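Local coordinates for ThiJ/PfpI domain protein (Brachyspira murdochii, PDB 4HCJ), which is of unknown function but belongs to the DJ-1/PfpI family, with an alpha-beta-alpha sandwich fold, binds magnesium and is probably a hydrolase, at residues 5-10 against 69-74. Numbering follows the deposited sequence.
Sequences GKTNNI and EFDAVV
Two neighbouring parallel strands of the DJ-1/PfpI alpha-beta-alpha sandwich, 9-13 and 72-75, start side by side here, and the carboxylate of Asp-71 ties the turn through Thr-7 and Asn-8 to the start of the second strand. Asp-71 OD1 turns its syn lone pair to the backbone N of Thr-7 (2.8 Å, N-H...O 160°) and also takes a weak bond from Thr-7 OG1, whose side chain slides past that of Asp-71 in the opposite direction. Asp-71 OD2 receives a weak, bent bond from Asn-8 N (2.8 Å). Consecutive amides thus share the two oxygens, which would fix the carboxylate's rotation and probably favour its charged form. Thr-7 OG1 sits between its own backbone N and carbonyl carbon (chi1 66°), where it also accepts from Asn-9 N in an ST turn. Lys-6 crosses Asp-71 at about a right angle, its CG 3.3 Å from Asp-71 OD2; its NZ makes no salt bridge there and bonds instead to Tyr-36 OH and the carbonyls of Leu-173 and Leu-176. Beyond the turn, Asp-71 N gives a nearly straight bond to Asn-9 O (2.8 Å, 172°), while the Asn-9 amide reaches back from ND2 to Glu-69 O (3.0 Å), with that oxygen close to the amide plane. The CB of Phe-70 points away from residues 5-10 overall, yet ring atom CD1 lies obliquely to Asn-9 CB and Ile-10 C; the side chain also touches Leu-11 and Phe-97 of helix 88-99. Ile-10 and Val-74 share the side of the sheet covered by helix 162-174, where they meet Leu-173 and Phe-165 respectively, and their CG2 methyls touch at 3.7 Å.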
loop_
_atom_site.group_PDB
_atom_site.type_symbol
_atom_site.label_atom_id
_atom_site.label_comp_id
_atom_site.label_asym_id
_atom_site.label_seq_id
_atom_site.Cartn_x
_atom_site.Cartn_y
_atom_site.Cartn_z
ATOM N N GLY A 5 11.102 18.574 -1.113
ATOM C CA GLY A 5 9.704 18.389 -1.458
ATOM C C GLY A 5 8.983 17.399 -0.558
ATOM O O GLY A 5 7.994 16.779 -0.967
ATOM N N LYS A 6 9.471 17.239 0.671
ATOM C CA LYS A 6 8.836 16.335 1.623
ATOM C C LYS A 6 7.564 16.955 2.183
ATOM O O LYS A 6 7.530 18.140 2.533
ATOM C CB LYS A 6 9.783 15.961 2.756
ATOM C CG LYS A 6 9.269 14.792 3.559
ATOM C CD LYS A 6 10.212 14.367 4.647
ATOM C CE LYS A 6 9.681 13.116 5.329
ATOM N NZ LYS A 6 10.465 12.788 6.543
ATOM N N THR A 7 6.528 16.131 2.273
ATOM C CA THR A 7 5.187 16.599 2.588
ATOM C C THR A 7 4.644 16.103 3.922
ATOM O O THR A 7 3.656 16.629 4.419
ATOM C CB THR A 7 4.203 16.138 1.487
ATOM O OG1 THR A 7 4.090 14.702 1.503
ATOM C CG2 THR A 7 4.658 16.606 0.102
ATOM N N ASN A 8 5.250 15.055 4.471
ATOM C CA ASN A 8 4.712 14.387 5.651
ATOM C C ASN A 8 3.286 13.881 5.423
ATOM O O ASN A 8 2.492 13.831 6.356
ATOM C CB ASN A 8 4.794 15.249 6.924
ATOM C CG ASN A 8 6.233 15.580 7.318
ATOM O OD1 ASN A 8 7.186 14.985 6.824
ATOM N ND2 ASN A 8 6.385 16.525 8.237
ATOM N N ASN A 9 2.989 13.481 4.184
ATOM C CA ASN A 9 1.683 12.930 3.824
ATOM C C ASN A 9 1.845 11.533 3.217
ATOM O O ASN A 9 2.791 11.281 2.462
ATOM C CB ASN A 9 0.987 13.793 2.771
ATOM C CG ASN A 9 0.644 15.180 3.261
ATOM O OD1 ASN A 9 0.317 15.399 4.427
ATOM N ND2 ASN A 9 0.697 16.133 2.344
ATOM N N ILE A 10 0.894 10.652 3.516
ATOM C CA ILE A 10 0.857 9.298 2.979
ATOM C C ILE A 10 -0.492 9.054 2.313
ATOM O O ILE A 10 -1.535 9.393 2.873
ATOM C CB ILE A 10 1.108 8.254 4.086
ATOM C CG1 ILE A 10 2.528 8.385 4.635
ATOM C CG2 ILE A 10 0.833 6.822 3.589
ATOM C CD1 ILE A 10 2.787 7.519 5.851
ATOM N N GLU A 69 2.066 15.579 -3.843
ATOM C CA GLU A 69 1.432 15.870 -2.563
ATOM C C GLU A 69 1.654 14.798 -1.502
ATOM O O GLU A 69 1.107 14.906 -0.408
ATOM C CB GLU A 69 -0.074 16.073 -2.759
ATOM C CG GLU A 69 -0.425 17.214 -3.708
ATOM C CD GLU A 69 -1.915 17.464 -3.795
ATOM O OE1 GLU A 69 -2.302 18.488 -4.387
ATOM O OE2 GLU A 69 -2.698 16.642 -3.269
ATOM N N PHE A 70 2.435 13.770 -1.827
ATOM C CA PHE A 70 2.635 12.631 -0.922
ATOM C C PHE A 70 4.079 12.165 -0.896
ATOM O O PHE A 70 4.791 12.296 -1.882
ATOM C CB PHE A 70 1.740 11.461 -1.342
ATOM C CG PHE A 70 0.281 11.768 -1.272
ATOM C CD1 PHE A 70 -0.374 11.724 -0.059
ATOM C CD2 PHE A 70 -0.437 12.102 -2.418
ATOM C CE1 PHE A 70 -1.726 12.012 0.039
ATOM C CE2 PHE A 70 -1.796 12.390 -2.333
ATOM C CZ PHE A 70 -2.436 12.352 -1.100
ATOM N N ASP A 71 4.495 11.584 0.229
ATOM C CA ASP A 71 5.818 10.973 0.344
ATOM C C ASP A 71 5.798 9.476 0.037
ATOM O O ASP A 71 6.850 8.891 -0.248
ATOM C CB ASP A 71 6.366 11.162 1.762
ATOM C CG ASP A 71 6.552 12.615 2.144
ATOM O OD1 ASP A 71 6.706 13.479 1.249
ATOM O OD2 ASP A 71 6.556 12.869 3.363
ATOM N N ALA A 72 4.635 8.846 0.142
ATOM C CA ALA A 72 4.500 7.399 0.027
ATOM C C ALA A 72 3.093 7.076 -0.414
ATOM O O ALA A 72 2.151 7.832 -0.115
ATOM C CB ALA A 72 4.761 6.730 1.364
ATOM N N VAL A 73 2.964 5.930 -1.069
ATOM C CA VAL A 73 1.679 5.296 -1.317
ATOM C C VAL A 73 1.683 3.933 -0.637
ATOM O O VAL A 73 2.710 3.247 -0.609
ATOM C CB VAL A 73 1.374 5.200 -2.838
ATOM C CG1 VAL A 73 2.413 4.351 -3.582
ATOM C CG2 VAL A 73 -0.017 4.654 -3.083
ATOM N N VAL A 74 0.536 3.585 -0.065
ATOM C CA VAL A 74 0.339 2.315 0.639
ATOM C C VAL A 74 -0.851 1.590 0.031
ATOM O O VAL A 74 -2.000 2.082 0.093
ATOM C CB VAL A 74 0.090 2.554 2.135
ATOM C CG1 VAL A 74 -0.282 1.253 2.845
ATOM C CG2 VAL A 74 1.302 3.219 2.788
#